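Local coordinates for protein ribosomal RNA small subunit methyltransferase D (Escherichia coli, PDB 2FPO) that methylates the exocyclic N2 of guanine 966 of 16S rRNA in the assembled 30S particle, using S-adenosyl-L-methionine as methyl donor, at residues A[159-164]-A[181-186]; A[171-176]-A[187-192]. One frame throughout, in Å; residues are numbered along the deposited sequence. Where two conformers were deposited one is given.

Interaction 1: residues A[159-164]-A[181-186]; sequences ESEVEN and AGQVAY
Glu159 sets its CG anti to the backbone N (chi1 -179°) and runs on extended, while Tyr186 has CG beside its own backbone N (chi1 -55°), so carboxylate and phenol ring lie alongside each other and point the same way. Glu159 OE1 comes to the ring edge, near its plane, 3.7 Å from Tyr186 CE1, and the carboxylate is turned 66° from the ring. OE1 takes its hydrogen bond from the hydroxyl of Tyr157, and OE2 sits close to Asp129, a like charge that would probably raise the carboxylate's proton affinity.

The Val184 side chain crosses that of Glu159 obliquely, its CG1, anti to the backbone N, 3.8 Å from Glu159 CG and over one face of the Tyr186 ring toward its rim. On the other face of the sheet are the buried pair Ser160 and Ala185. Their backbones exchange two bonds, Ser160 N to Ala185 O at 3.1 Å and Ala185 N to Ser160 O at 2.7 Å, the latter nearly along the C=O axis. Past Glu161 the chain turns into a 3-10 segment, yet Val162 N still reaches Gln183 O at 2.9 Å, from above the carbonyl plane. The same Gln183 O also accepts from a water that takes the N-H of Glu163, and Val162 CG2 packs against Ala185 CB. Residues 181-184 form a type II' turn, with Gly182 at positive phi.

This is the antiparallel junction of strands 154-161 and 184-191, where the C-terminal hairpin inserts its last strand into the seven-stranded, 3-2-1-4-5-7-6 sheet of a Rossmann-like, AdoMet-dependent methyltransferase.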
loop_
_atom_site.group_PDB
_atom_site.type_symbol
_atom_site.label_atom_id
_atom_site.label_comp_id
_atom_site.label_asym_id
_atom_site.label_seq_id
_atom_site.Cartn_x
_atom_site.Cartn_y
_atom_site.Cartn_z
ATOM N N GLU A 159 -2.862 -7.748 -3.327
ATOM C CA GLU A 159 -2.036 -8.685 -4.041
ATOM C C GLU A 159 -2.186 -10.089 -3.399
ATOM O O GLU A 159 -2.134 -10.240 -2.163
ATOM C CB GLU A 159 -0.591 -8.197 -3.988
ATOM C CG GLU A 159 0.372 -9.049 -4.715
ATOM C CD GLU A 159 1.766 -8.427 -4.807
ATOM O OE1 GLU A 159 1.875 -7.201 -5.067
ATOM O OE2 GLU A 159 2.739 -9.200 -4.638
ATOM N N SER A 160 -2.381 -11.101 -4.247
ATOM C CA SER A 160 -2.646 -12.453 -3.775
ATOM C C SER A 160 -2.350 -13.515 -4.831
ATOM O O SER A 160 -2.585 -13.295 -6.003
ATOM C CB SER A 160 -4.105 -12.558 -3.326
ATOM O OG SER A 160 -4.320 -13.755 -2.603
ATOM N N GLU A 161 -1.859 -14.676 -4.393
ATOM C CA GLU A 161 -1.622 -15.800 -5.296
ATOM C C GLU A 161 -2.941 -16.274 -5.892
ATOM O O GLU A 161 -3.930 -16.436 -5.169
ATOM C CB GLU A 161 -0.938 -16.957 -4.557
ATOM C CG GLU A 161 0.525 -16.718 -4.232
ATOM C CD GLU A 161 0.752 -15.531 -3.293
ATOM O OE1 GLU A 161 0.081 -15.454 -2.230
ATOM O OE2 GLU A 161 1.609 -14.681 -3.630
ATOM N N VAL A 162 -2.948 -16.470 -7.206
ATOM C CA VAL A 162 -4.130 -16.961 -7.950
ATOM C C VAL A 162 -4.795 -18.157 -7.261
ATOM O O VAL A 162 -6.015 -18.172 -7.049
ATOM C CB VAL A 162 -3.762 -17.356 -9.393
ATOM C CG1 VAL A 162 -4.867 -18.184 -10.033
ATOM C CG2 VAL A 162 -3.495 -16.117 -10.205
ATOM N N GLU A 163 -3.960 -19.124 -6.883
ATOM C CA GLU A 163 -4.364 -20.355 -6.207
ATOM C C GLU A 163 -5.315 -20.132 -5.027
ATOM O O GLU A 163 -6.066 -21.046 -4.650
ATOM C CB GLU A 163 -3.111 -21.051 -5.688
ATOM C CG GLU A 163 -3.139 -22.552 -5.765
ATOM C CD GLU A 163 -1.820 -23.164 -5.323
ATOM O OE1 GLU A 163 -1.027 -22.441 -4.675
ATOM O OE2 GLU A 163 -1.588 -24.362 -5.622
ATOM N N ASN A 164 -5.281 -18.921 -4.464
ATOM C CA ASN A 164 -6.081 -18.571 -3.298
ATOM C C ASN A 164 -7.525 -18.269 -3.641
ATOM O O ASN A 164 -8.369 -18.307 -2.761
ATOM C CB ASN A 164 -5.492 -17.356 -2.557
ATOM C CG ASN A 164 -4.165 -17.656 -1.877
ATOM O OD1 ASN A 164 -3.319 -16.765 -1.705
ATOM N ND2 ASN A 164 -3.980 -18.900 -1.470
ATOM N N ALA A 181 -0.616 -12.103 -13.532
ATOM C CA ALA A 181 0.687 -12.352 -14.139
ATOM C C ALA A 181 1.442 -13.370 -13.303
ATOM O O ALA A 181 1.703 -13.162 -12.113
ATOM C CB ALA A 181 1.490 -11.064 -14.270
ATOM N N GLY A 182 1.788 -14.474 -13.948
ATOM C CA GLY A 182 2.424 -15.595 -13.276
ATOM C C GLY A 182 1.457 -16.290 -12.336
ATOM O O GLY A 182 0.323 -16.630 -12.693
ATOM N N GLN A 183 1.929 -16.491 -11.121
ATOM C CA GLN A 183 1.152 -17.146 -10.090
ATOM C C GLN A 183 0.314 -16.130 -9.296
ATOM O O GLN A 183 -0.311 -16.512 -8.318
ATOM C CB GLN A 183 2.115 -17.879 -9.143
ATOM C CG GLN A 183 3.283 -16.985 -8.655
ATOM C CD GLN A 183 4.096 -17.568 -7.494
ATOM O OE1 GLN A 183 4.271 -16.914 -6.459
ATOM N NE2 GLN A 183 4.616 -18.789 -7.675
ATOM N N VAL A 184 0.307 -14.852 -9.704
ATOM C CA VAL A 184 -0.191 -13.760 -8.822
ATOM C C VAL A 184 -1.331 -12.920 -9.417
ATOM O O VAL A 184 -1.289 -12.521 -10.577
ATOM C CB VAL A 184 0.953 -12.807 -8.354
ATOM C CG1 VAL A 184 0.471 -11.882 -7.235
ATOM C CG2 VAL A 184 2.159 -13.591 -7.875
ATOM N N ALA A 185 -2.342 -12.654 -8.599
ATOM C CA ALA A 185 -3.439 -11.782 -8.990
ATOM C C ALA A 185 -3.276 -10.431 -8.317
ATOM O O ALA A 185 -3.171 -10.336 -7.096
ATOM C CB ALA A 185 -4.782 -12.412 -8.660
ATOM N N TYR A 186 -3.218 -9.390 -9.140
ATOM C CA TYR A 186 -3.070 -8.013 -8.667
ATOM C C TYR A 186 -4.415 -7.340 -8.851
ATOM O O TYR A 186 -4.916 -7.267 -9.960
ATOM C CB TYR A 186 -1.995 -7.301 -9.481
ATOM C CG TYR A 186 -0.670 -8.035 -9.485
ATOM C CD1 TYR A 186 0.280 -7.798 -8.483
ATOM C CD2 TYR A 186 -0.364 -8.963 -10.484
ATOM C CE1 TYR A 186 1.475 -8.464 -8.477
ATOM C CE2 TYR A 186 0.847 -9.632 -10.483
ATOM C CZ TYR A 186 1.762 -9.362 -9.477
ATOM O OH TYR A 186 2.954 -10.028 -9.437
HETATM O O HOH W 1 -1.026 -19.198 -7.680
#

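Interaction 2: residues A[171-176]-A[187-192]; sequences ANWSLH and RLYQRE
The C-terminal beta hairpin of the methyltransferase sheet is joined here at its open end, where edge strand 173-181 pairs antiparallel with strand 184-191. Ser174 and Gln190 form the hydrogen-bonded pair, with Ser174 N to Gln190 O at 2.9 Å and nearly straight (172°). His176 N reaches Leu188 O at 2.6 Å, and Glu192 N is held by Asn172 O.

Side chains of Trp173, Leu175, Tyr189 and Arg191 share one face. Arg191 CB sits over the five-membered ring of Trp173, 4.3 Å from its centroid, and Arg191 CG lies 3.5 Å from Trp173 NE1, with the guanidinium nearly perpendicular to the indole. Trp173 CE3 meets Tyr189 CB, and Leu175 CD1 rests over the Tyr189 ring, 4.0 Å from its centroid. Beyond Ser174, the His176 side chain runs alongside that of Gln190, pointing the same way, with Gln190 CD over one ring face toward its rim.

Asn172 CG takes the crowded position (chi1 60°), which lets ND2 give a 2.7 Å bond to Glu192 O. Glu145 gathers the polar ends: OE1 meets Arg191 NE and Trp173 NE1, and OE2 accepts from Asn172 ND2. That carboxylate is thus gripped by three donors, one of them cationic, which should keep it ionised.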
loop_
_atom_site.group_PDB
_atom_site.type_symbol
_atom_site.label_atom_id
_atom_site.label_comp_id
_atom_site.label_asym_id
_atom_site.label_seq_id
_atom_site.Cartn_x
_atom_site.Cartn_y
_atom_site.Cartn_z
ATOM N N ALA A 171 -19.480 -6.338 1.307
ATOM C CA ALA A 171 -20.456 -6.196 0.242
ATOM C C ALA A 171 -20.363 -4.860 -0.498
ATOM O O ALA A 171 -20.680 -4.779 -1.675
ATOM C CB ALA A 171 -21.871 -6.422 0.800
ATOM N N ASN A 172 -19.925 -3.813 0.197
ATOM C CA ASN A 172 -19.740 -2.498 -0.438
ATOM C C ASN A 172 -18.396 -2.310 -1.158
ATOM O O ASN A 172 -18.081 -1.199 -1.615
ATOM C CB ASN A 172 -19.962 -1.368 0.578
ATOM C CG ASN A 172 -19.000 -1.428 1.761
ATOM O OD1 ASN A 172 -18.548 -2.503 2.168
ATOM N ND2 ASN A 172 -18.693 -0.273 2.320
ATOM N N TRP A 173 -17.603 -3.379 -1.257
ATOM C CA TRP A 173 -16.376 -3.367 -2.084
ATOM C C TRP A 173 -16.640 -4.055 -3.414
ATOM O O TRP A 173 -17.162 -5.181 -3.460
ATOM C CB TRP A 173 -15.249 -4.146 -1.411
ATOM C CG TRP A 173 -14.626 -3.539 -0.209
ATOM C CD1 TRP A 173 -15.242 -2.815 0.780
ATOM C CD2 TRP A 173 -13.253 -3.664 0.180
ATOM N NE1 TRP A 173 -14.320 -2.460 1.750
ATOM C CE2 TRP A 173 -13.099 -2.974 1.409
ATOM C CE3 TRP A 173 -12.135 -4.311 -0.381
ATOM C CZ2 TRP A 173 -11.872 -2.900 2.074
ATOM C CZ3 TRP A 173 -10.896 -4.211 0.289
ATOM C CH2 TRP A 173 -10.791 -3.522 1.501
ATOM N N SER A 174 -16.256 -3.411 -4.504
ATOM C CA SER A 174 -16.349 -4.073 -5.798
ATOM C C SER A 174 -14.981 -4.144 -6.462
ATOM O O SER A 174 -14.158 -3.222 -6.322
ATOM C CB SER A 174 -17.353 -3.355 -6.705
ATOM O OG SER A 174 -16.887 -2.040 -6.961
ATOM N N LEU A 175 -14.729 -5.253 -7.152
ATOM C CA LEU A 175 -13.518 -5.411 -7.951
ATOM C C LEU A 175 -13.465 -4.328 -9.038
ATOM O O LEU A 175 -14.371 -4.210 -9.845
ATOM C CB LEU A 175 -13.418 -6.815 -8.548
ATOM C CG LEU A 175 -12.093 -7.209 -9.223
ATOM C CD1 LEU A 175 -10.865 -7.058 -8.274
ATOM C CD2 LEU A 175 -12.183 -8.632 -9.710
ATOM N N HIS A 176 -12.410 -3.513 -9.005
ATOM C CA HIS A 176 -12.305 -2.329 -9.870
ATOM C C HIS A 176 -11.325 -2.522 -11.030
ATOM O O HIS A 176 -11.635 -2.149 -12.160
ATOM C CB HIS A 176 -11.928 -1.085 -9.043
ATOM C CG HIS A 176 -12.162 0.206 -9.764
ATOM N ND1 HIS A 176 -13.412 0.596 -10.198
ATOM C CD2 HIS A 176 -11.306 1.185 -10.146
ATOM C CE1 HIS A 176 -13.315 1.761 -10.819
ATOM N NE2 HIS A 176 -12.050 2.145 -10.795
ATOM N N ARG A 187 -5.016 -6.875 -7.763
ATOM C CA ARG A 187 -6.389 -6.360 -7.823
ATOM C C ARG A 187 -6.526 -4.979 -7.160
ATOM O O ARG A 187 -5.795 -4.644 -6.237
ATOM C CB ARG A 187 -7.353 -7.345 -7.166
ATOM C CG ARG A 187 -7.403 -8.704 -7.845
ATOM C CD ARG A 187 -8.320 -9.667 -7.095
ATOM N NE ARG A 187 -8.424 -10.924 -7.826
ATOM C CZ ARG A 187 -7.930 -12.081 -7.408
ATOM N NH1 ARG A 187 -7.298 -12.160 -6.255
ATOM N NH2 ARG A 187 -8.085 -13.163 -8.142
ATOM N N LEU A 188 -7.490 -4.210 -7.639
ATOM C CA LEU A 188 -7.857 -2.939 -7.052
ATOM C C LEU A 188 -9.359 -2.942 -6.829
ATOM O O LEU A 188 -10.125 -3.200 -7.759
ATOM C CB LEU A 188 -7.415 -1.789 -7.957
ATOM C CG LEU A 188 -7.434 -0.365 -7.390
ATOM C CD1 LEU A 188 -6.455 -0.186 -6.224
ATOM C CD2 LEU A 188 -7.125 0.599 -8.519
ATOM N N TYR A 189 -9.757 -2.754 -5.568
ATOM C CA TYR A 189 -11.147 -2.709 -5.175
ATOM C C TYR A 189 -11.538 -1.272 -4.959
ATOM O O TYR A 189 -10.731 -0.468 -4.503
ATOM C CB TYR A 189 -11.417 -3.506 -3.889
ATOM C CG TYR A 189 -11.295 -4.993 -4.093
ATOM C CD1 TYR A 189 -12.408 -5.772 -4.393
ATOM C CD2 TYR A 189 -10.048 -5.621 -3.987
ATOM C CE1 TYR A 189 -12.292 -7.148 -4.584
ATOM C CE2 TYR A 189 -9.913 -6.986 -4.179
ATOM C CZ TYR A 189 -11.028 -7.740 -4.491
ATOM O OH TYR A 189 -10.854 -9.084 -4.677
ATOM N N GLN A 190 -12.777 -0.952 -5.315
ATOM C CA GLN A 190 -13.351 0.337 -4.985
ATOM C C GLN A 190 -14.465 0.173 -3.949
ATOM O O GLN A 190 -15.378 -0.662 -4.099
ATOM C CB GLN A 190 -13.891 1.045 -6.225
ATOM C CG GLN A 190 -14.294 2.478 -5.928
ATOM C CD GLN A 190 -14.357 3.345 -7.161
ATOM O OE1 GLN A 190 -13.588 4.289 -7.301
ATOM N NE2 GLN A 190 -15.279 3.033 -8.061
ATOM N N ARG A 191 -14.379 1.002 -2.918
ATOM C CA ARG A 191 -15.257 0.915 -1.785
ATOM C C ARG A 191 -16.295 2.027 -1.823
ATOM O O ARG A 191 -15.966 3.191 -2.061
ATOM C CB ARG A 191 -14.419 0.964 -0.510
ATOM C CG ARG A 191 -15.201 0.817 0.764
ATOM C CD ARG A 191 -15.093 2.061 1.603
ATOM N NE ARG A 191 -15.745 1.840 2.875
ATOM C CZ ARG A 191 -16.203 2.809 3.650
ATOM N NH1 ARG A 191 -16.038 4.077 3.288
ATOM N NH2 ARG A 191 -16.834 2.505 4.779
ATOM N N GLU A 192 -17.556 1.661 -1.630
ATOM C CA GLU A 192 -18.619 2.656 -1.442
ATOM C C GLU A 192 -18.968 2.810 0.032
ATOM O O GLU A 192 -19.287 1.824 0.704
ATOM C CB GLU A 192 -19.858 2.270 -2.240
ATOM C CG GLU A 192 -19.676 2.391 -3.727
ATOM C CD GLU A 192 -19.264 3.794 -4.160
ATOM O OE1 GLU A 192 -20.082 4.739 -4.014
ATOM O OE2 GLU A 192 -18.122 3.938 -4.661
#

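Strand 184-191 serves both contacts, giving its start to interaction 1 and its end to interaction 2, whose centres lie about 17 Å apart. Interaction 1 joins the hairpin to the parallel part of the sheet through 154-161; interaction 2 holds the hairpin's own two strands together. Both are partly buried, but interaction 2 is the larger, at 652 against 379 Å², and contains more buried residues. Both have a backbone ladder, the longer in interaction 2, which adds aromatic and aliphatic contacts on one face, with three polar ends collected by Glu145. Interaction 1, where the strand leaves its turn, differs in its bridging water, its 3-10 exit and its carboxylate beside a tyrosine.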